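Local coordinates for protein short chain dehydrogenase (A0QTM2 homolog) (Mycobacterium thermoresistibile, PDB 3SC4) that probably works as an NAD(P)-dependent oxidoreductase of the short-chain dehydrogenase family, built on a Rossmann fold, at residues H46-G51 / Q206-G211; D95-N100 / Y129-S134; A101-L106 / D118-I123; G122-G127 / M167-G172. All coordinates share one frame; numbering follows the deposited sequence.

Contacts 2, 3 and 4 share helix 114-135, which packs in turn against the central strand 96-99, the loop that follows it and helix 164-183. Contacts 3 and 4 lie closest, with centres 7 Å apart; they share Gly122 and Ile123, and a probable hydrogen bond of 2.9 Å from Ala103 N to Gln124 OE1 joins them. Contact 4 contains Lys170, and Ile104 of contact 3 touches Tyr166; the Tyr-to-Lys spacing matches the YxxxK motif of short-chain dehydrogenases and so probably marks the active site. Contact 2 lies deeper, its centre 13 Å from that of contact 4. Contact 1 stands apart at the surface, its centre 20 Å from contact 3's, and its 155-residue separation encloses the others.

Contact 1 of 4, residues H46-G51 / Q206-G211; sequences HPKLPG and QNLLGG
Asn207 points its side chain from the last turns of helix 203-209 straight at the backbone of the loop 46-51. With CG anti to its own carbonyl carbon (chi1 -80°), the amide lies beside the loop and ND2 donates to Lys48 O over 2.9 Å, a reasonably straight bond (N-H...O 154°). Lys48 O lies close to the plane of the Asn207 amide, whereas ND2 comes from above the plane of the carbonyl. The same ND2 lies 3.6 Å from Pro50 CD, so the proline ring, crossing the amide obliquely, flanks the bond. Proline also suits this loop because its rigid ring restricts the backbone at Pro50. The loop connects strand 35-40 to helix 53-63 of the Rossmann fold, while helix 203-209 follows strand 190-195, in the region that in short-chain dehydrogenases usually helps to cover the substrate. Beside the polar bond, Leu208 and Lys48 cross at about a right angle: Leu208 CD2 sits 4.0 Å from Lys48 CD and also touches CB, so the lysine meets it through CB and CD, not through its charged end. Leu49 turns its CB away, yet its CD2 returns to within 4.2 Å of Leu208 CD1; the same side chain touches Arg19. Within the loop, His46 ND1 accepts the N-H of Lys48 at 3.1 Å and, more weakly, that of Leu49, bracing the loop whose carbonyl meets Asn207.

Contact 2 of 4, residues D95-N100 / Y129-S134; sequences DICVNN and YAVSQS
Strand 96-99 runs antiparallel to helix 129-134, their axes 9.0 Å apart at closest approach and 177° between their directions. Cys97 is the first strand residue to meet the helix. Its SG, anti to the backbone N, comes to 3.6 Å from Val131 CG1 and lies across from Ser132 CA; a small, polarisable thiol fits this close sheet-to-helix layer. Val98 faces the other way, against Met12 and Ile14 of the adjoining strand 11-15. Asn99 then turns back to the helix, with CG anti to its carbonyl carbon (chi1 -64°), and meets Val131 tip to tip: OD1 is 3.2 Å from Val131 CG1. Its other branch, ND2, donates to Ser132 OG over 3.0 Å at an N-H...O angle of 148°, with the hydroxyl somewhat tilted from the amide plane. ND2 also bonds Thr149 OG1 on strand 146-149, the neighbouring parallel strand reached through helix 114-135 in a beta-alpha-beta crossover. Asn99 is the first residue of an Asn-Asn-Ala-Ser sequence that corresponds to the NNAG motif, known in short-chain dehydrogenases for steadying the central sheet. Because Ser132 OG also bonds Thr128 O one turn earlier in its helix, the hydroxyl gives its proton to that carbonyl and takes one from Asn99. The result is a buried relay: the two bonds on ND2 limit rotation of the amide and tie strand 96-99 to both the helix and strand 146-149.

Contact 3 of 4, residues A101-L106 / D118-I123; sequences ASAINL and DLMNGI
The loop 101-106 leaves the end of strand 96-99, where Rossmann folds place their cofactor and substrate sites, and lies along the early turns of helix 114-135. Packing here is almost wholly apolar. Ala101 CB faces Ile123, whose CG2, set anti to the backbone N by chi1 -68°, reaches it at 3.7 Å. Two residues on, Ala103 brings its CB down onto the helix, 3.3 Å from Leu119 CD2 and 4.0 Å from Met120 CA; so small a side chain allows the loop backbone to come this near. Ser102 and Ile104 face away, Ile104 toward Tyr166 of helix 164-183.

Met120 runs nearly straight to SD (chi2 -165°), bringing the sulfur 3.7 Å from Asn105 N; a bend at chi3 (-96°) then carries CE to 3.8 Å from Asn105 CB. A long, flexible side chain suits a place between the loop and helix 164-183, where it touches Pro165 and Ala169. The amide of Asn105 is held within the loop, OD1 taking a hydrogen bond from Gly107 N. At the opening of the loop a water donates to both Ala101 O and Ile123 O, each at 3.2 Å, the latter carbonyl lying where the helix widens to a pi-type turn. A sulfate near Asn105 and a glycerol near Ser102 probably come from the crystallisation liquor but may mark a pocket. Ala101 and Ser102 end an Asn-Asn-Ala-Ser sequence, the counterpart of the NNAG motif, and the loop after it borders the probable active-site cleft, as in other short-chain dehydrogenases.

Contact 4 of 4, residues G122-G127 / M167-G172; sequences GIQVRG and MMAKYG
Apolar packing carries the centre of this helix pair. Helices 122-127 and 167-172 run side by side, crossing at 36° with axes 8.0 Å apart, and Val125 projects at the nearest point. Its CG2, anti to the carbonyl carbon, lies 3.5 Å from Ala169 O and 3.6 Å from Ala169 CA, and faces Gly172 CA at 4.1 Å. Glycine and alanine suit this surface: with little or no side chain they let the branched valine rest on the helix backbone itself.

The polar part lies on one flank. Gln124 extends beyond CG and obliquely meets Lys170, whose chain curls at chi2 and chi3 so that NZ makes a weak 3.4 Å bond to Gln124 OE1. Lys170 CD also runs beside that oxygen, at 3.5 Å. The stronger partners lie beyond the pair: OE1 accepts from Ala103 N and NZ bonds Leu150 O, while Gln124 NE2 sits 3.5 Å from Ala169 CB and bonds Met120 O. Lys170 probably is the lysine of the YxxxK motif, and Gln124 seems to stand where many relatives have their active-site asparagine.

Backbone bonding adds an irregularity: Gly127 N reaches back five residues to Gly122 O in a weak 2.8 Å bond, giving a pi-type turn at the level of Gln124. Arg126 NE makes a salt bridge to Asp118 of the second subunit, and Val125 packs on Met168 of that subunit. Helices 114-135 and 164-183, packed side by side, are successive crossovers (strand 96-99 to 146-149, then 146-149 to 190-195) and probably form with their counterparts the family's four-helix dimer interface.

Contact 1 of 4, residues H46-G51 / Q206-G211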
loop_
_atom_site.group_PDB
_atom_site.type_symbol
_atom_site.label_atom_id
_atom_site.label_comp_id
_atom_site.label_asym_id
_atom_site.label_seq_id
_atom_site.Cartn_x
_atom_site.Cartn_y
_atom_site.Cartn_z
ATOM N N HIS B 46 7.372 -26.292 12.909
ATOM C CA HIS B 46 8.359 -26.106 11.859
ATOM C C HIS B 46 9.686 -26.645 12.367
ATOM O O HIS B 46 9.977 -26.521 13.523
ATOM C CB HIS B 46 8.514 -24.620 11.507
ATOM C CG HIS B 46 9.235 -24.389 10.218
ATOM N ND1 HIS B 46 10.611 -24.281 10.141
ATOM C CD2 HIS B 46 8.776 -24.307 8.942
ATOM C CE1 HIS B 46 10.964 -24.127 8.875
ATOM N NE2 HIS B 46 9.872 -24.147 8.127
ATOM N N PRO B 47 10.506 -27.224 11.491
ATOM C CA PRO B 47 11.762 -27.803 11.998
ATOM C C PRO B 47 12.790 -26.800 12.552
ATOM O O PRO B 47 13.674 -27.193 13.327
ATOM C CB PRO B 47 12.334 -28.547 10.785
ATOM C CG PRO B 47 11.521 -28.109 9.590
ATOM C CD PRO B 47 10.217 -27.601 10.091
ATOM N N LYS B 48 12.677 -25.536 12.160
ATOM C CA LYS B 48 13.671 -24.527 12.508
ATOM C C LYS B 48 13.123 -23.336 13.319
ATOM O O LYS B 48 13.819 -22.786 14.156
ATOM C CB LYS B 48 14.360 -24.048 11.230
ATOM C CG LYS B 48 15.292 -25.095 10.637
ATOM C CD LYS B 48 16.018 -24.595 9.393
ATOM C CE LYS B 48 17.304 -25.405 9.121
ATOM N NZ LYS B 48 18.264 -25.295 10.302
ATOM N N LEU B 49 11.886 -22.945 13.070
ATOM C CA LEU B 49 11.204 -21.929 13.871
ATOM C C LEU B 49 10.495 -22.531 15.108
ATOM O O LEU B 49 9.665 -23.436 14.972
ATOM C CB LEU B 49 10.161 -21.232 12.995
ATOM C CG LEU B 49 10.679 -20.757 11.636
ATOM C CD1 LEU B 49 9.563 -20.073 10.914
ATOM C CD2 LEU B 49 11.914 -19.824 11.781
ATOM N N PRO B 50 10.789 -22.021 16.312
ATOM C CA PRO B 50 10.192 -22.625 17.505
ATOM C C PRO B 50 8.719 -22.316 17.594
ATOM O O PRO B 50 8.287 -21.327 17.029
ATOM C CB PRO B 50 10.891 -21.895 18.645
ATOM C CG PRO B 50 11.160 -20.562 18.095
ATOM C CD PRO B 50 11.508 -20.781 16.647
ATOM N N GLY B 51 7.970 -23.148 18.305
ATOM C CA GLY B 51 6.608 -22.846 18.677
ATOM C C GLY B 51 5.552 -23.257 17.677
ATOM O O GLY B 51 5.833 -23.444 16.507
ATOM N N GLN B 206 18.334 -17.337 16.757
ATOM C CA GLN B 206 19.333 -18.257 17.288
ATOM C C GLN B 206 19.292 -19.600 16.549
ATOM O O GLN B 206 20.303 -20.136 16.119
ATOM C CB GLN B 206 19.101 -18.508 18.784
ATOM C CG GLN B 206 19.110 -17.276 19.718
ATOM C CD GLN B 206 20.444 -16.531 19.725
ATOM O OE1 GLN B 206 20.536 -15.393 19.244
ATOM N NE2 GLN B 206 21.485 -17.175 20.261
ATOM N N ASN B 207 18.095 -20.133 16.417
ATOM C CA ASN B 207 17.898 -21.396 15.750
ATOM C C ASN B 207 18.515 -21.399 14.348
ATOM O O ASN B 207 19.251 -22.321 13.998
ATOM C CB ASN B 207 16.395 -21.707 15.674
ATOM C CG ASN B 207 15.827 -22.275 16.981
ATOM O OD1 ASN B 207 16.508 -22.317 18.004
ATOM N ND2 ASN B 207 14.564 -22.713 16.939
ATOM N N LEU B 208 18.223 -20.361 13.559
ATOM C CA LEU B 208 18.721 -20.264 12.194
ATOM C C LEU B 208 20.214 -19.969 12.109
ATOM O O LEU B 208 20.874 -20.445 11.192
ATOM C CB LEU B 208 17.929 -19.214 11.418
ATOM C CG LEU B 208 16.490 -19.635 11.109
ATOM C CD1 LEU B 208 15.726 -18.418 10.664
ATOM C CD2 LEU B 208 16.404 -20.691 10.044
ATOM N N LEU B 209 20.745 -19.180 13.046
ATOM C CA LEU B 209 22.205 -19.004 13.169
ATOM C C LEU B 209 22.891 -20.297 13.617
ATOM O O LEU B 209 24.037 -20.544 13.269
ATOM C CB LEU B 209 22.544 -17.889 14.168
ATOM C CG LEU B 209 22.971 -16.535 13.609
ATOM C CD1 LEU B 209 23.345 -15.600 14.768
ATOM C CD2 LEU B 209 24.146 -16.690 12.631
ATOM N N GLY B 210 22.176 -21.106 14.396
ATOM C CA GLY B 210 22.668 -22.394 14.867
ATOM C C GLY B 210 23.520 -22.330 16.124
ATOM O O GLY B 210 24.285 -23.268 16.408
ATOM N N GLY B 211 23.391 -21.244 16.889
ATOM C CA GLY B 211 24.201 -21.056 18.102
ATOM C C GLY B 211 23.454 -20.397 19.244
ATOM O O GLY B 211 22.295 -19.980 19.094
#

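Contact 2 of 4, residues D95-N100 / Y129-S134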
loop_
_atom_site.group_PDB
_atom_site.type_symbol
_atom_site.label_atom_id
_atom_site.label_comp_id
_atom_site.label_asym_id
_atom_site.label_seq_id
_atom_site.Cartn_x
_atom_site.Cartn_y
_atom_site.Cartn_z
ATOM N N ASP B 95 -11.720 -6.650 22.643
ATOM C CA ASP B 95 -11.199 -5.392 23.135
ATOM C C ASP B 95 -9.996 -4.920 22.351
ATOM O O ASP B 95 -9.832 -3.719 22.155
ATOM C CB ASP B 95 -10.796 -5.559 24.598
ATOM C CG ASP B 95 -11.991 -5.719 25.500
ATOM O OD1 ASP B 95 -12.761 -4.734 25.590
ATOM O OD2 ASP B 95 -12.168 -6.817 26.097
ATOM N N ILE B 96 -9.150 -5.876 21.949
ATOM C CA ILE B 96 -7.872 -5.607 21.352
ATOM C C ILE B 96 -7.667 -6.480 20.095
ATOM O O ILE B 96 -7.875 -7.692 20.120
ATOM C CB ILE B 96 -6.751 -5.890 22.353
ATOM C CG1 ILE B 96 -6.966 -5.069 23.616
ATOM C CG2 ILE B 96 -5.344 -5.593 21.722
ATOM C CD1 ILE B 96 -6.119 -5.532 24.754
ATOM N N CYS B 97 -7.309 -5.827 18.992
ATOM C CA CYS B 97 -6.943 -6.490 17.762
ATOM C C CYS B 97 -5.500 -6.116 17.456
ATOM O O CYS B 97 -5.200 -4.939 17.270
ATOM C CB CYS B 97 -7.838 -6.002 16.638
ATOM S SG CYS B 97 -7.398 -6.688 15.023
ATOM N N VAL B 98 -4.602 -7.094 17.464
ATOM C CA VAL B 98 -3.214 -6.840 17.111
ATOM C C VAL B 98 -2.908 -7.497 15.783
ATOM O O VAL B 98 -3.015 -8.692 15.655
ATOM C CB VAL B 98 -2.239 -7.376 18.154
ATOM C CG1 VAL B 98 -0.818 -7.253 17.637
ATOM C CG2 VAL B 98 -2.409 -6.634 19.468
ATOM N N ASN B 99 -2.528 -6.694 14.800
ATOM C CA ASN B 99 -2.098 -7.189 13.500
ATOM C C ASN B 99 -0.592 -7.354 13.495
ATOM O O ASN B 99 0.153 -6.388 13.293
ATOM C CB ASN B 99 -2.530 -6.236 12.378
ATOM C CG ASN B 99 -4.028 -6.130 12.262
ATOM O OD1 ASN B 99 -4.697 -7.110 11.980
ATOM N ND2 ASN B 99 -4.560 -4.944 12.486
ATOM N N ASN B 100 -0.162 -8.590 13.747
ATOM C CA ASN B 100 1.265 -8.934 13.820
ATOM C C ASN B 100 1.742 -9.889 12.712
ATOM O O ASN B 100 2.899 -9.914 12.424
ATOM C CB ASN B 100 1.584 -9.498 15.217
ATOM C CG ASN B 100 2.936 -10.252 15.277
ATOM O OD1 ASN B 100 4.007 -9.653 15.093
ATOM N ND2 ASN B 100 2.873 -11.577 15.516
ATOM N N TYR B 129 -6.232 -5.720 6.709
ATOM C CA TYR B 129 -7.549 -5.232 6.347
ATOM C C TYR B 129 -8.628 -6.245 6.797
ATOM O O TYR B 129 -9.552 -5.896 7.530
ATOM C CB TYR B 129 -7.608 -4.987 4.836
ATOM C CG TYR B 129 -8.906 -4.376 4.348
ATOM C CD1 TYR B 129 -9.091 -3.005 4.357
ATOM C CD2 TYR B 129 -9.939 -5.165 3.872
ATOM C CE1 TYR B 129 -10.264 -2.444 3.903
ATOM C CE2 TYR B 129 -11.135 -4.601 3.436
ATOM C CZ TYR B 129 -11.277 -3.238 3.456
ATOM O OH TYR B 129 -12.432 -2.649 3.037
ATOM N N ALA B 130 -8.491 -7.501 6.375
ATOM C CA ALA B 130 -9.505 -8.537 6.670
ATOM C C ALA B 130 -9.667 -8.784 8.183
ATOM O O ALA B 130 -10.775 -8.798 8.712
ATOM C CB ALA B 130 -9.156 -9.840 5.942
ATOM N N VAL B 131 -8.551 -8.958 8.873
ATOM C CA VAL B 131 -8.587 -9.158 10.313
ATOM C C VAL B 131 -9.236 -7.957 11.022
ATOM O O VAL B 131 -10.111 -8.157 11.876
ATOM C CB VAL B 131 -7.164 -9.408 10.878
ATOM C CG1 VAL B 131 -7.100 -9.159 12.378
ATOM C CG2 VAL B 131 -6.700 -10.827 10.542
ATOM N N SER B 132 -8.814 -6.731 10.669
ATOM C CA SER B 132 -9.331 -5.535 11.315
ATOM C C SER B 132 -10.810 -5.371 11.022
ATOM O O SER B 132 -11.579 -5.110 11.913
ATOM C CB SER B 132 -8.569 -4.264 10.892
ATOM O OG SER B 132 -7.187 -4.279 11.283
ATOM N N GLN B 133 -11.210 -5.553 9.771
ATOM C CA GLN B 133 -12.591 -5.406 9.376
ATOM C C GLN B 133 -13.465 -6.368 10.127
ATOM O O GLN B 133 -14.581 -6.033 10.564
ATOM C CB GLN B 133 -12.744 -5.684 7.886
ATOM C CG GLN B 133 -14.179 -5.599 7.349
ATOM C CD GLN B 133 -14.246 -6.068 5.907
ATOM O OE1 GLN B 133 -14.027 -7.246 5.622
ATOM N NE2 GLN B 133 -14.520 -5.147 4.986
ATOM N N SER B 134 -12.981 -7.586 10.255
ATOM C CA SER B 134 -13.802 -8.614 10.853
ATOM C C SER B 134 -13.930 -8.390 12.365
ATOM O O SER B 134 -14.978 -8.680 12.944
ATOM C CB SER B 134 -13.248 -9.990 10.512
ATOM O OG SER B 134 -13.958 -10.982 11.195
#

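Contact 3 of 4, residues A101-L106 / D118-I123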
loop_
_atom_site.group_PDB
_atom_site.type_symbol
_atom_site.label_atom_id
_atom_site.label_comp_id
_atom_site.label_asym_id
_atom_site.label_seq_id
_atom_site.Cartn_x
_atom_site.Cartn_y
_atom_site.Cartn_z
ATOM N N ALA B 101 0.865 -10.649 12.082
ATOM C CA ALA B 101 1.281 -11.569 11.016
ATOM C C ALA B 101 2.107 -10.817 9.987
ATOM O O ALA B 101 1.765 -9.699 9.604
ATOM C CB ALA B 101 0.093 -12.199 10.359
ATOM N N SER B 102 3.203 -11.425 9.548
ATOM C CA SER B 102 4.115 -10.731 8.677
ATOM C C SER B 102 4.779 -11.633 7.680
ATOM O O SER B 102 4.660 -12.839 7.728
ATOM C CB SER B 102 5.160 -9.983 9.501
ATOM O OG SER B 102 6.047 -10.889 10.115
ATOM N N ALA B 103 5.431 -11.009 6.726
ATOM C CA ALA B 103 6.142 -11.718 5.697
ATOM C C ALA B 103 7.222 -10.766 5.189
ATOM O O ALA B 103 6.988 -9.569 5.052
ATOM C CB ALA B 103 5.206 -12.123 4.587
ATOM N N ILE B 104 8.396 -11.307 4.917
ATOM C CA ILE B 104 9.543 -10.487 4.590
ATOM C C ILE B 104 10.366 -11.085 3.440
ATOM O O ILE B 104 10.527 -12.283 3.347
ATOM C CB ILE B 104 10.410 -10.278 5.826
ATOM C CG1 ILE B 104 11.488 -9.229 5.535
ATOM C CG2 ILE B 104 10.990 -11.612 6.285
ATOM C CD1 ILE B 104 12.036 -8.468 6.818
ATOM N N ASN B 105 10.797 -10.212 2.537
ATOM C CA ASN B 105 11.783 -10.489 1.515
ATOM C C ASN B 105 12.327 -9.099 1.168
ATOM O O ASN B 105 11.540 -8.171 0.995
ATOM C CB ASN B 105 11.166 -11.169 0.303
ATOM C CG ASN B 105 12.157 -11.371 -0.845
ATOM O OD1 ASN B 105 13.015 -10.536 -1.103
ATOM N ND2 ASN B 105 11.999 -12.462 -1.562
ATOM N N LEU B 106 13.653 -8.960 1.102
ATOM C CA LEU B 106 14.263 -7.634 1.024
ATOM C C LEU B 106 14.829 -7.387 -0.372
ATOM O O LEU B 106 15.661 -6.489 -0.572
ATOM C CB LEU B 106 15.357 -7.463 2.104
ATOM C CG LEU B 106 14.892 -7.686 3.562
ATOM C CD1 LEU B 106 16.031 -7.435 4.555
ATOM C CD2 LEU B 106 13.730 -6.780 3.914
ATOM N N ASP B 118 2.726 -11.550 -3.605
ATOM C CA ASP B 118 1.371 -11.863 -3.137
ATOM C C ASP B 118 1.365 -12.400 -1.725
ATOM O O ASP B 118 0.451 -12.160 -0.949
ATOM C CB ASP B 118 0.688 -12.882 -4.035
ATOM C CG ASP B 118 0.371 -12.336 -5.378
ATOM O OD1 ASP B 118 0.385 -11.104 -5.543
ATOM O OD2 ASP B 118 0.121 -13.142 -6.285
ATOM N N LEU B 119 2.394 -13.107 -1.353
ATOM C CA LEU B 119 2.413 -13.604 -0.017
ATOM C C LEU B 119 2.589 -12.426 0.951
ATOM O O LEU B 119 1.914 -12.350 2.001
ATOM C CB LEU B 119 3.471 -14.688 0.068
ATOM C CG LEU B 119 3.740 -15.282 1.418
ATOM C CD1 LEU B 119 4.383 -16.667 1.244
ATOM C CD2 LEU B 119 4.638 -14.293 2.104
ATOM N N MET B 120 3.423 -11.462 0.577
ATOM C CA MET B 120 3.626 -10.278 1.422
ATOM C C MET B 120 2.384 -9.350 1.479
ATOM O O MET B 120 1.972 -8.907 2.544
ATOM C CB MET B 120 4.850 -9.474 0.929
ATOM C CG MET B 120 6.179 -10.191 1.103
ATOM S SD MET B 120 7.656 -9.161 0.940
ATOM C CE MET B 120 7.950 -9.535 -0.745
ATOM N N ASN B 121 1.853 -9.016 0.309
ATOM C CA ASN B 121 0.680 -8.184 0.182
ATOM C C ASN B 121 -0.478 -8.926 0.856
ATOM O O ASN B 121 -1.235 -8.341 1.655
ATOM C CB ASN B 121 0.431 -7.931 -1.301
ATOM C CG ASN B 121 -0.798 -7.043 -1.591
ATOM O OD1 ASN B 121 -0.756 -5.804 -1.445
ATOM N ND2 ASN B 121 -1.854 -7.667 -2.103
ATOM N N GLY B 122 -0.574 -10.236 0.605
ATOM C CA GLY B 122 -1.689 -11.028 1.125
ATOM C C GLY B 122 -1.764 -11.020 2.630
ATOM O O GLY B 122 -2.798 -10.707 3.213
ATOM N N ILE B 123 -0.658 -11.357 3.267
ATOM C CA ILE B 123 -0.669 -11.497 4.696
ATOM C C ILE B 123 -0.729 -10.130 5.385
ATOM O O ILE B 123 -1.419 -9.974 6.383
ATOM C CB ILE B 123 0.558 -12.278 5.181
ATOM C CG1 ILE B 123 0.454 -13.740 4.716
ATOM C CG2 ILE B 123 0.626 -12.229 6.661
ATOM C CD1 ILE B 123 1.704 -14.598 4.987
HETATM O O HOH W 1 -1.278 -8.824 9.410
#

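Contact 4 of 4, residues G122-G127 / M167-G172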
loop_
_atom_site.group_PDB
_atom_site.type_symbol
_atom_site.label_atom_id
_atom_site.label_comp_id
_atom_site.label_asym_id
_atom_site.label_seq_id
_atom_site.Cartn_x
_atom_site.Cartn_y
_atom_site.Cartn_z
ATOM N N GLY B 122 -0.574 -10.236 0.605
ATOM C CA GLY B 122 -1.689 -11.028 1.125
ATOM C C GLY B 122 -1.764 -11.020 2.630
ATOM O O GLY B 122 -2.798 -10.707 3.213
ATOM N N ILE B 123 -0.658 -11.357 3.267
ATOM C CA ILE B 123 -0.669 -11.497 4.696
ATOM C C ILE B 123 -0.729 -10.130 5.385
ATOM O O ILE B 123 -1.419 -9.974 6.383
ATOM C CB ILE B 123 0.558 -12.278 5.181
ATOM C CG1 ILE B 123 0.454 -13.740 4.716
ATOM C CG2 ILE B 123 0.626 -12.229 6.661
ATOM C CD1 ILE B 123 1.704 -14.598 4.987
ATOM N N GLN B 124 -0.034 -9.142 4.856
ATOM C CA GLN B 124 0.147 -7.885 5.584
ATOM C C GLN B 124 -0.853 -6.777 5.243
ATOM O O GLN B 124 -1.392 -6.124 6.148
ATOM C CB GLN B 124 1.599 -7.380 5.441
ATOM C CG GLN B 124 2.541 -8.153 6.346
ATOM C CD GLN B 124 4.022 -8.135 5.958
ATOM O OE1 GLN B 124 4.893 -8.148 6.847
ATOM N NE2 GLN B 124 4.314 -8.160 4.657
ATOM N N VAL B 125 -1.078 -6.535 3.960
ATOM C CA VAL B 125 -1.954 -5.444 3.553
ATOM C C VAL B 125 -3.363 -5.974 3.553
ATOM O O VAL B 125 -4.199 -5.495 4.282
ATOM C CB VAL B 125 -1.615 -4.920 2.179
ATOM C CG1 VAL B 125 -2.489 -3.734 1.856
ATOM C CG2 VAL B 125 -0.113 -4.570 2.104
ATOM N N ARG B 126 -3.603 -7.008 2.772
ATOM C CA ARG B 126 -4.909 -7.636 2.731
ATOM C C ARG B 126 -5.264 -8.237 4.095
ATOM O O ARG B 126 -6.372 -8.052 4.596
ATOM C CB ARG B 126 -4.932 -8.693 1.643
ATOM C CG ARG B 126 -6.323 -9.224 1.354
ATOM C CD ARG B 126 -6.313 -10.196 0.188
ATOM N NE ARG B 126 -7.625 -10.776 -0.121
ATOM C CZ ARG B 126 -8.085 -11.932 0.354
ATOM N NH1 ARG B 126 -7.375 -12.629 1.233
ATOM N NH2 ARG B 126 -9.283 -12.395 -0.032
ATOM N N GLY B 127 -4.315 -8.936 4.701
ATOM C CA GLY B 127 -4.541 -9.550 5.996
ATOM C C GLY B 127 -4.893 -8.564 7.097
ATOM O O GLY B 127 -5.831 -8.799 7.883
ATOM N N MET B 167 8.547 -2.660 1.358
ATOM C CA MET B 167 8.104 -1.319 1.742
ATOM C C MET B 167 6.637 -1.149 1.413
ATOM O O MET B 167 5.883 -0.596 2.203
ATOM C CB MET B 167 8.917 -0.264 1.033
ATOM C CG MET B 167 8.451 1.146 1.274
ATOM S SD MET B 167 7.186 1.690 0.082
ATOM C CE MET B 167 8.091 1.616 -1.484
ATOM N N MET B 168 6.221 -1.625 0.246
ATOM C CA MET B 168 4.796 -1.527 -0.129
ATOM C C MET B 168 3.887 -2.228 0.892
ATOM O O MET B 168 2.813 -1.719 1.248
ATOM C CB MET B 168 4.541 -2.132 -1.527
ATOM C CG MET B 168 4.957 -1.223 -2.633
ATOM S SD MET B 168 4.878 -2.039 -4.230
ATOM C CE MET B 168 3.097 -2.291 -4.381
ATOM N N ALA B 169 4.293 -3.424 1.285
ATOM C CA ALA B 169 3.520 -4.232 2.194
ATOM C C ALA B 169 3.499 -3.571 3.566
ATOM O O ALA B 169 2.424 -3.394 4.153
ATOM C CB ALA B 169 4.073 -5.666 2.264
ATOM N N LYS B 170 4.658 -3.167 4.075
ATOM C CA LYS B 170 4.686 -2.602 5.421
ATOM C C LYS B 170 3.997 -1.251 5.455
ATOM O O LYS B 170 3.245 -0.994 6.374
ATOM C CB LYS B 170 6.107 -2.486 6.006
ATOM C CG LYS B 170 6.852 -3.815 6.248
ATOM C CD LYS B 170 6.055 -4.888 7.000
ATOM C CE LYS B 170 5.718 -4.500 8.442
ATOM N NZ LYS B 170 5.205 -5.714 9.220
ATOM N N TYR B 171 4.255 -0.376 4.493
ATOM C CA TYR B 171 3.559 0.901 4.456
ATOM C C TYR B 171 2.043 0.713 4.258
ATOM O O TYR B 171 1.226 1.465 4.807
ATOM C CB TYR B 171 4.118 1.786 3.334
ATOM C CG TYR B 171 5.429 2.525 3.643
ATOM C CD1 TYR B 171 6.269 2.137 4.670
ATOM C CD2 TYR B 171 5.832 3.578 2.855
ATOM C CE1 TYR B 171 7.480 2.818 4.910
ATOM C CE2 TYR B 171 7.005 4.244 3.085
ATOM C CZ TYR B 171 7.834 3.863 4.110
ATOM O OH TYR B 171 9.008 4.560 4.321
ATOM N N GLY B 172 1.670 -0.284 3.457
ATOM C CA GLY B 172 0.265 -0.631 3.247
ATOM C C GLY B 172 -0.454 -0.972 4.538
ATOM O O GLY B 172 -1.576 -0.524 4.751
#